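Local coordinates for uncharacterized protein lp_2219 (Lactobacillus plantarum, PDB 3HFQ), which is of unknown function but folds as a seven-bladed beta-propeller of the lactonase family, which is consistent with a sugar-lactone hydrolase activity, at residues A201-E206 with Q210-K215; F253-N258 with L264-V269; L312-L317 with K321-Q326. The protein carries 1 engineered substitution. All blocks are in the same frame, centred on the assembly; numbering follows the deposited sequence.

Overall arrangement
The three contacts are beta hairpins in three consecutive blades of the propeller. Contacts 1 and 2 join the second and third strands of their four-stranded antiparallel blades; contact 3 joins the third and the outer fourth. The centres of contacts 1 and 2 lie 11 Å apart and those of contacts 2 and 3 13 Å apart. Contacts 1 and 3 do not touch, and their nearest atoms are about 12 Å apart. Contact 1 meets contact 2 through apolar groups, with Ile211 CD1 3.8 Å from Leu254 CD2. Between contacts 2 and 3, Tyr255 OH and Arg315 NE are 2.7 Å apart, a probable hydrogen bond. No active site is established. Glu206, at the end of segment 201-206, forms salt bridges with Arg190 and Arg259.

Contact 1. Residues A201-E206 with Q210-K215; sequences AFLAGE and QIASLK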
loop_
_atom_site.group_PDB
_atom_site.type_symbol
_atom_site.label_atom_id
_atom_site.label_comp_id
_atom_site.label_asym_id
_atom_site.label_seq_id
_atom_site.Cartn_x
_atom_site.Cartn_y
_atom_site.Cartn_z
ATOM N N ALA A 201 -12.267 -1.587 9.780
ATOM C CA ALA A 201 -11.193 -1.753 8.814
ATOM C C ALA A 201 -11.863 -2.100 7.495
ATOM O O ALA A 201 -12.902 -2.757 7.475
ATOM C CB ALA A 201 -10.246 -2.879 9.239
ATOM N N PHE A 202 -11.272 -1.653 6.396
ATOM C CA PHE A 202 -11.817 -1.919 5.075
ATOM C C PHE A 202 -10.751 -2.692 4.327
ATOM O O PHE A 202 -9.628 -2.218 4.150
ATOM C CB PHE A 202 -12.168 -0.591 4.405
ATOM C CG PHE A 202 -13.119 0.238 5.224
ATOM C CD1 PHE A 202 -14.485 -0.043 5.229
ATOM C CD2 PHE A 202 -12.638 1.233 6.067
ATOM C CE1 PHE A 202 -15.357 0.655 6.068
ATOM C CE2 PHE A 202 -13.500 1.936 6.910
ATOM C CZ PHE A 202 -14.864 1.644 6.910
ATOM N N LEU A 203 -11.115 -3.898 3.908
ATOM C CA LEU A 203 -10.195 -4.811 3.240
ATOM C C LEU A 203 -10.431 -4.946 1.743
ATOM O O LEU A 203 -11.534 -5.268 1.301
ATOM C CB LEU A 203 -10.316 -6.184 3.907
ATOM C CG LEU A 203 -9.556 -7.387 3.355
ATOM C CD1 LEU A 203 -8.072 -7.268 3.675
ATOM C CD2 LEU A 203 -10.135 -8.655 3.975
ATOM N N ALA A 204 -9.386 -4.715 0.960
ATOM C CA ALA A 204 -9.512 -4.823 -0.484
ATOM C C ALA A 204 -9.258 -6.255 -0.935
ATOM O O ALA A 204 -8.266 -6.872 -0.549
ATOM C CB ALA A 204 -8.539 -3.872 -1.168
ATOM N N GLY A 205 -10.184 -6.777 -1.736
ATOM C CA GLY A 205 -10.052 -8.119 -2.266
ATOM C C GLY A 205 -9.600 -7.981 -3.706
ATOM O O GLY A 205 -10.396 -7.674 -4.589
ATOM N N GLU A 206 -8.313 -8.201 -3.939
ATOM C CA GLU A 206 -7.753 -8.070 -5.276
ATOM C C GLU A 206 -8.401 -8.956 -6.330
ATOM O O GLU A 206 -8.905 -8.465 -7.339
ATOM C CB GLU A 206 -6.251 -8.373 -5.260
ATOM C CG GLU A 206 -5.624 -8.329 -6.652
ATOM C CD GLU A 206 -4.174 -8.771 -6.672
ATOM O OE1 GLU A 206 -3.377 -8.234 -5.878
ATOM O OE2 GLU A 206 -3.832 -9.651 -7.492
ATOM N N GLN A 210 -13.552 -6.771 -4.747
ATOM C CA GLN A 210 -14.519 -6.467 -3.697
ATOM C C GLN A 210 -13.853 -5.793 -2.507
ATOM O O GLN A 210 -12.631 -5.796 -2.376
ATOM C CB GLN A 210 -15.171 -7.756 -3.186
ATOM C CG GLN A 210 -15.981 -8.531 -4.198
ATOM C CD GLN A 210 -16.516 -9.829 -3.623
ATOM O OE1 GLN A 210 -15.754 -10.678 -3.163
ATOM N NE2 GLN A 210 -17.832 -9.990 -3.649
ATOM N N ILE A 211 -14.672 -5.207 -1.641
ATOM C CA ILE A 211 -14.168 -4.601 -0.419
ATOM C C ILE A 211 -15.012 -5.169 0.709
ATOM O O ILE A 211 -16.239 -5.198 0.624
ATOM C CB ILE A 211 -14.302 -3.061 -0.388
ATOM C CG1 ILE A 211 -13.363 -2.423 -1.414
ATOM C CG2 ILE A 211 -13.941 -2.546 1.018
ATOM C CD1 ILE A 211 -13.434 -0.900 -1.449
ATOM N N ALA A 212 -14.352 -5.640 1.757
ATOM C CA ALA A 212 -15.057 -6.183 2.902
ATOM C C ALA A 212 -14.959 -5.183 4.044
ATOM O O ALA A 212 -13.873 -4.681 4.340
ATOM C CB ALA A 212 -14.434 -7.512 3.317
ATOM N N SER A 213 -16.091 -4.860 4.664
ATOM C CA SER A 213 -16.067 -3.957 5.807
ATOM C C SER A 213 -15.909 -4.879 7.009
ATOM O O SER A 213 -16.603 -5.893 7.106
ATOM C CB SER A 213 -17.374 -3.163 5.926
ATOM O OG SER A 213 -17.448 -2.132 4.959
ATOM N N LEU A 214 -14.997 -4.538 7.914
ATOM C CA LEU A 214 -14.753 -5.362 9.094
ATOM C C LEU A 214 -14.829 -4.540 10.369
ATOM O O LEU A 214 -14.471 -3.361 10.376
ATOM C CB LEU A 214 -13.354 -5.984 9.030
ATOM C CG LEU A 214 -12.886 -6.631 7.723
ATOM C CD1 LEU A 214 -11.401 -6.943 7.830
ATOM C CD2 LEU A 214 -13.698 -7.894 7.443
ATOM N N LYS A 215 -15.303 -5.167 11.441
ATOM C CA LYS A 215 -15.361 -4.515 12.741
ATOM C C LYS A 215 -14.148 -5.064 13.488
ATOM O O LYS A 215 -13.926 -6.276 13.506
ATOM C CB LYS A 215 -16.642 -4.898 13.492
ATOM C CG LYS A 215 -16.747 -4.302 14.894
ATOM C CD LYS A 215 -17.041 -2.806 14.857
ATOM C CE LYS A 215 -16.975 -2.181 16.248
ATOM N NZ LYS A 215 -15.584 -2.193 16.791
#
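Leu203 and Ala212 face each other as a hydrogen-bonded antiparallel pair. Leu203 N gives to Ala212 O at 2.9 Å, almost straight at 178°, and Ala212 N returns a bond to Leu203 O. Ala201 and Leu214 form the same kind of pair, with Leu214 N 2.8 Å from Ala201 O. Gly205 and Gln210 make the pair nearest the turn, and their two bonds are unequal. Gly205 N is 2.7 Å from Gln210 O. Gln210 N lies 3.3 Å from Gly205 O, on a lone pair. CA-H...O contacts add to the ladder, as where Ile211 CA comes within 3.2 Å of Leu203 O.

The two strands form a hairpin at the middle of a propeller blade. Strand 189-194 flanks 201-205, and strand 222-230 flanks 210-215.

Apolar contacts divide between the two faces. On the face with Leu203 and Ala212, Leu214 CD1 meets Leu203 CB at 4.1 Å. Leu214 CG stands beside its own backbone N (chi1 -46°), which leans the side chain toward the partner strand. On the other face, Phe202 CB touches Ile211 CG2 at 4.3 Å. Both residues also pack on Leu275 of the next blade.

One polar group meets a ring. Ser213 OG lies at the edge of the Phe202 ring, near its plane, 3.6 Å from CD1. This buried hydroxyl is hydrogen-bonded to Gly273 O.

Contact 2. Residues F253-N258 with L264-V269; sequences FLYVSN and LAVFAV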
loop_
_atom_site.group_PDB
_atom_site.type_symbol
_atom_site.label_atom_id
_atom_site.label_comp_id
_atom_site.label_asym_id
_atom_site.label_seq_id
_atom_site.Cartn_x
_atom_site.Cartn_y
_atom_site.Cartn_z
ATOM N N PHE A 253 -14.776 9.030 3.504
ATOM C CA PHE A 253 -14.669 8.505 2.152
ATOM C C PHE A 253 -13.573 7.469 1.956
ATOM O O PHE A 253 -12.440 7.651 2.404
ATOM C CB PHE A 253 -14.483 9.672 1.182
ATOM C CG PHE A 253 -15.651 10.617 1.163
ATOM C CD1 PHE A 253 -16.822 10.278 0.496
ATOM C CD2 PHE A 253 -15.602 11.817 1.865
ATOM C CE1 PHE A 253 -17.933 11.121 0.529
ATOM C CE2 PHE A 253 -16.709 12.668 1.906
ATOM C CZ PHE A 253 -17.874 12.318 1.238
ATOM N N LEU A 254 -13.934 6.379 1.282
ATOM C CA LEU A 254 -13.014 5.281 1.002
ATOM C C LEU A 254 -12.697 5.257 -0.491
ATOM O O LEU A 254 -13.580 5.460 -1.328
ATOM C CB LEU A 254 -13.646 3.948 1.414
ATOM C CG LEU A 254 -12.779 2.684 1.366
ATOM C CD1 LEU A 254 -11.737 2.730 2.487
ATOM C CD2 LEU A 254 -13.660 1.458 1.538
ATOM N N TYR A 255 -11.435 5.008 -0.824
ATOM C CA TYR A 255 -11.013 4.962 -2.217
ATOM C C TYR A 255 -10.270 3.661 -2.516
ATOM O O TYR A 255 -9.536 3.156 -1.670
ATOM C CB TYR A 255 -10.100 6.161 -2.533
ATOM C CG TYR A 255 -10.725 7.515 -2.243
ATOM C CD1 TYR A 255 -10.871 7.973 -0.932
ATOM C CD2 TYR A 255 -11.217 8.312 -3.276
ATOM C CE1 TYR A 255 -11.505 9.187 -0.659
ATOM C CE2 TYR A 255 -11.851 9.527 -3.015
ATOM C CZ TYR A 255 -11.995 9.957 -1.704
ATOM O OH TYR A 255 -12.668 11.132 -1.431
ATOM N N VAL A 256 -10.473 3.113 -3.712
ATOM C CA VAL A 256 -9.776 1.892 -4.108
ATOM C C VAL A 256 -9.428 1.970 -5.594
ATOM O O VAL A 256 -10.186 2.535 -6.383
ATOM C CB VAL A 256 -10.637 0.625 -3.830
ATOM C CG1 VAL A 256 -11.887 0.625 -4.693
ATOM C CG2 VAL A 256 -9.813 -0.630 -4.082
ATOM N N SER A 257 -8.269 1.436 -5.974
ATOM C CA SER A 257 -7.870 1.459 -7.376
ATOM C C SER A 257 -8.132 0.108 -8.036
ATOM O O SER A 257 -7.998 -0.946 -7.406
ATOM C CB SER A 257 -6.390 1.846 -7.515
ATOM O OG SER A 257 -5.541 0.909 -6.875
ATOM N N ASN A 258 -8.514 0.154 -9.308
ATOM C CA ASN A 258 -8.820 -1.043 -10.080
ATOM C C ASN A 258 -7.874 -1.202 -11.268
ATOM O O ASN A 258 -7.798 -0.321 -12.124
ATOM C CB ASN A 258 -10.261 -0.977 -10.603
ATOM C CG ASN A 258 -11.296 -1.046 -9.492
ATOM O OD1 ASN A 258 -12.039 -0.091 -9.253
ATOM N ND2 ASN A 258 -11.347 -2.176 -8.808
ATOM N N LEU A 264 -10.559 4.660 -10.124
ATOM C CA LEU A 264 -10.490 4.807 -8.687
ATOM C C LEU A 264 -11.977 4.800 -8.381
ATOM O O LEU A 264 -12.742 5.534 -9.012
ATOM C CB LEU A 264 -9.884 6.147 -8.260
ATOM C CG LEU A 264 -8.387 6.397 -8.466
ATOM C CD1 LEU A 264 -7.981 7.618 -7.647
ATOM C CD2 LEU A 264 -7.580 5.181 -8.023
ATOM N N ALA A 265 -12.402 3.940 -7.463
ATOM C CA ALA A 265 -13.810 3.881 -7.094
ATOM C C ALA A 265 -13.917 4.575 -5.745
ATOM O O ALA A 265 -13.137 4.300 -4.836
ATOM C CB ALA A 265 -14.274 2.435 -6.989
ATOM N N VAL A 266 -14.879 5.480 -5.624
ATOM C CA VAL A 266 -15.068 6.234 -4.395
ATOM C C VAL A 266 -16.317 5.772 -3.661
ATOM O O VAL A 266 -17.395 5.652 -4.258
ATOM C CB VAL A 266 -15.212 7.737 -4.695
ATOM C CG1 VAL A 266 -15.207 8.528 -3.401
ATOM C CG2 VAL A 266 -14.089 8.190 -5.622
ATOM N N PHE A 267 -16.168 5.523 -2.364
ATOM C CA PHE A 267 -17.279 5.074 -1.532
ATOM C C PHE A 267 -17.494 6.003 -0.351
ATOM O O PHE A 267 -16.537 6.494 0.251
ATOM C CB PHE A 267 -17.021 3.673 -0.963
ATOM C CG PHE A 267 -16.912 2.595 -1.997
ATOM C CD1 PHE A 267 -15.730 2.408 -2.709
ATOM C CD2 PHE A 267 -17.988 1.744 -2.240
ATOM C CE1 PHE A 267 -15.619 1.390 -3.645
ATOM C CE2 PHE A 267 -17.888 0.720 -3.175
ATOM C CZ PHE A 267 -16.700 0.541 -3.880
ATOM N N ALA A 268 -18.757 6.238 -0.019
ATOM C CA ALA A 268 -19.095 7.057 1.131
ATOM C C ALA A 268 -19.227 6.061 2.280
ATOM O O ALA A 268 -19.890 5.028 2.135
ATOM C CB ALA A 268 -20.420 7.776 0.902
ATOM N N VAL A 269 -18.577 6.349 3.403
ATOM C CA VAL A 269 -18.650 5.473 4.567
ATOM C C VAL A 269 -19.751 6.006 5.469
ATOM O O VAL A 269 -19.712 7.163 5.882
ATOM C CB VAL A 269 -17.333 5.472 5.381
ATOM C CG1 VAL A 269 -17.448 4.493 6.534
ATOM C CG2 VAL A 269 -16.157 5.109 4.491
#
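Leu254 with Phe267 and Val256 with Ala265 are the hydrogen-bonded pairs of two antiparallel strands, whose axes approach to 4.6 Å at 159°. Leu254 N reaches Phe267 O at 2.8 Å, and the bond from Val256 N to Ala265 O is longer at 3.1 Å. Tyr255 and Val266 run side by side in the same direction. The closest atoms are Tyr255 CE2 and Val266 CG1, 3.5 Å apart. Val266 CG2 also touches CE2, and the valine approaches the ring obliquely. Further along the same face, Leu264 CD2 packs on Ser257 CB at 3.6 Å.

The other face carries Leu254, Val256, Ala265 and Phe267. Val256 CG1 sits between its backbone N and carbonyl carbon (chi1 65°). From there it meets Ala265 CB at 3.8 Å and the edge of the Phe267 ring at CE1, 4.0 Å away. Leu254 O lies in the plane of that ring, at its edge.

Two buried hydroxyls have partners beyond the hairpin. Tyr255 OH is hydrogen-bonded to Gly320 O, and Ser257 OG to Pro288 O and Ala244 N. Within the blade, strand 241-247 flanks 253-258 and strand 275-282 flanks 264-269. Phe291 of strand 290-293, in the next blade, packs on Tyr255, Ser257 and Leu264.

Contact 3. Residues L312-L317 with K321-Q326; sequences LYARDL and KLSLLQ
Arg315 and Leu322 pack closely on the buried face of this hairpin. Leu322 CD2 comes within 3.5 Å of Arg315 CB and also touches CG. The arginine chain is extended from CG to NE, which carries its guanidinium past the leucine to Tyr255 OH and Glu297 O. Leu322 CD1 lies over one face of the Tyr313 ring, while Ser323 C meets that ring at its edge, in plane. The buried Tyr313 OH is hydrogen-bonded to Ser282 O of the preceding blade.

A classic beta bulge interrupts the pairing. Leu325 and Gln326 both face Leu312, and Leu312 O accepts from Leu325 N at 2.9 Å and from Gln326 N at 3.2 Å. Strand 322-330 is the outermost of its blade.

The other face is more open, and Ser323 is exposed there. Leu324, also exposed, starts away from the partner strand, but its CD1 returns to Leu312 O. Leu325 is partly exposed, with CD1 3.6 Å from Ala314 CB and 4.0 Å from Leu312 CD2. A glycine at Leu312 would probably leave Leu325 and Val301 without this apolar partner and let the leucine at the bulge shift. Near the turn, exposed Asp316 and Lys321 are joined through the backbone, with Asp316 N 3.0 Å from Lys321 O. Asp316 OD1 is hydrogen-bonded to Thr318 N and Ser319 N in the turn that follows.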
loop_
_atom_site.group_PDB
_atom_site.type_symbol
_atom_site.label_atom_id
_atom_site.label_comp_id
_atom_site.label_asym_id
_atom_site.label_seq_id
_atom_site.Cartn_x
_atom_site.Cartn_y
_atom_site.Cartn_z
ATOM N N LEU A 312 -3.216 13.592 -11.737
ATOM C CA LEU A 312 -3.567 14.439 -10.603
ATOM C C LEU A 312 -5.049 14.784 -10.629
ATOM O O LEU A 312 -5.580 15.186 -11.667
ATOM C CB LEU A 312 -2.758 15.743 -10.636
ATOM C CG LEU A 312 -3.143 16.783 -9.575
ATOM C CD1 LEU A 312 -2.750 16.278 -8.194
ATOM C CD2 LEU A 312 -2.452 18.107 -9.860
ATOM N N TYR A 313 -5.707 14.626 -9.483
ATOM C CA TYR A 313 -7.125 14.952 -9.347
ATOM C C TYR A 313 -7.316 15.982 -8.258
ATOM O O TYR A 313 -6.512 16.083 -7.333
ATOM C CB TYR A 313 -7.969 13.755 -8.895
ATOM C CG TYR A 313 -7.905 12.523 -9.738
ATOM C CD1 TYR A 313 -7.043 11.480 -9.406
ATOM C CD2 TYR A 313 -8.765 12.354 -10.824
ATOM C CE1 TYR A 313 -7.032 10.301 -10.134
ATOM C CE2 TYR A 313 -8.761 11.179 -11.562
ATOM C CZ TYR A 313 -7.899 10.153 -11.203
ATOM O OH TYR A 313 -7.907 8.971 -11.899
ATOM N N ALA A 314 -8.403 16.732 -8.369
ATOM C CA ALA A 314 -8.769 17.684 -7.347
ATOM C C ALA A 314 -9.798 16.853 -6.584
ATOM O O ALA A 314 -10.513 16.052 -7.188
ATOM C CB ALA A 314 -9.431 18.909 -7.960
ATOM N N ARG A 315 -9.860 17.018 -5.272
ATOM C CA ARG A 315 -10.814 16.271 -4.462
ATOM C C ARG A 315 -11.658 17.231 -3.630
ATOM O O ARG A 315 -11.118 18.061 -2.906
ATOM C CB ARG A 315 -10.074 15.304 -3.528
ATOM C CG ARG A 315 -10.972 14.665 -2.465
ATOM C CD ARG A 315 -10.201 13.713 -1.544
ATOM N NE ARG A 315 -11.087 13.103 -0.556
ATOM C CZ ARG A 315 -11.428 13.661 0.602
ATOM N NH1 ARG A 315 -10.952 14.851 0.946
ATOM N NH2 ARG A 315 -12.272 13.033 1.411
ATOM N N ASP A 316 -12.980 17.119 -3.741
ATOM C CA ASP A 316 -13.884 17.976 -2.976
ATOM C C ASP A 316 -13.855 17.496 -1.528
ATOM O O ASP A 316 -14.087 16.317 -1.254
ATOM C CB ASP A 316 -15.305 17.885 -3.540
ATOM C CG ASP A 316 -16.251 18.895 -2.911
ATOM O OD1 ASP A 316 -16.558 18.768 -1.706
ATOM O OD2 ASP A 316 -16.680 19.824 -3.625
ATOM N N LEU A 317 -13.570 18.412 -0.609
ATOM C CA LEU A 317 -13.467 18.085 0.812
ATOM C C LEU A 317 -14.763 17.647 1.491
ATOM O O LEU A 317 -14.730 16.933 2.493
ATOM C CB LEU A 317 -12.886 19.279 1.574
ATOM C CG LEU A 317 -11.538 19.831 1.096
ATOM C CD1 LEU A 317 -11.112 20.979 2.005
ATOM C CD2 LEU A 317 -10.493 18.730 1.104
ATOM N N LYS A 321 -15.768 13.542 -3.890
ATOM C CA LYS A 321 -15.610 13.217 -5.303
ATOM C C LYS A 321 -14.367 13.824 -5.950
ATOM O O LYS A 321 -13.817 14.819 -5.476
ATOM C CB LYS A 321 -16.873 13.603 -6.076
ATOM C CG LYS A 321 -18.084 12.770 -5.655
ATOM C CD LYS A 321 -19.281 12.981 -6.568
ATOM C CE LYS A 321 -20.422 12.048 -6.179
ATOM N NZ LYS A 321 -21.613 12.212 -7.063
ATOM N N LEU A 322 -13.934 13.208 -7.046
ATOM C CA LEU A 322 -12.735 13.645 -7.751
ATOM C C LEU A 322 -13.003 14.181 -9.155
ATOM O O LEU A 322 -14.020 13.870 -9.775
ATOM C CB LEU A 322 -11.755 12.468 -7.851
ATOM C CG LEU A 322 -11.511 11.644 -6.579
ATOM C CD1 LEU A 322 -10.642 10.430 -6.912
ATOM C CD2 LEU A 322 -10.855 12.507 -5.512
ATOM N N SER A 323 -12.075 14.994 -9.648
ATOM C CA SER A 323 -12.169 15.547 -10.993
ATOM C C SER A 323 -10.751 15.716 -11.524
ATOM O O SER A 323 -9.854 16.171 -10.809
ATOM C CB SER A 323 -12.916 16.890 -10.994
ATOM O OG SER A 323 -12.202 17.892 -10.296
ATOM N N LEU A 324 -10.557 15.326 -12.779
ATOM C CA LEU A 324 -9.254 15.401 -13.426
ATOM C C LEU A 324 -8.657 16.804 -13.508
ATOM O O LEU A 324 -9.346 17.766 -13.841
ATOM C CB LEU A 324 -9.351 14.812 -14.837
ATOM C CG LEU A 324 -8.082 14.784 -15.693
ATOM C CD1 LEU A 324 -7.023 13.935 -15.007
ATOM C CD2 LEU A 324 -8.403 14.221 -17.071
ATOM N N LEU A 325 -7.363 16.907 -13.208
ATOM C CA LEU A 325 -6.650 18.179 -13.285
ATOM C C LEU A 325 -5.519 18.065 -14.296
ATOM O O LEU A 325 -5.351 18.925 -15.161
ATOM C CB LEU A 325 -6.066 18.571 -11.922
ATOM C CG LEU A 325 -7.020 19.176 -10.890
ATOM C CD1 LEU A 325 -6.253 19.451 -9.601
ATOM C CD2 LEU A 325 -7.623 20.474 -11.438
ATOM N N GLN A 326 -4.739 16.995 -14.189
ATOM C CA GLN A 326 -3.622 16.795 -15.104
ATOM C C GLN A 326 -3.319 15.314 -15.272
ATOM O O GLN A 326 -3.422 14.534 -14.323
ATOM C CB GLN A 326 -2.382 17.527 -14.583
ATOM C CG GLN A 326 -1.159 17.445 -15.495
ATOM C CD GLN A 326 0.048 18.148 -14.900
ATOM O OE1 GLN A 326 0.035 18.547 -13.735
ATOM N NE2 GLN A 326 1.103 18.293 -15.697
#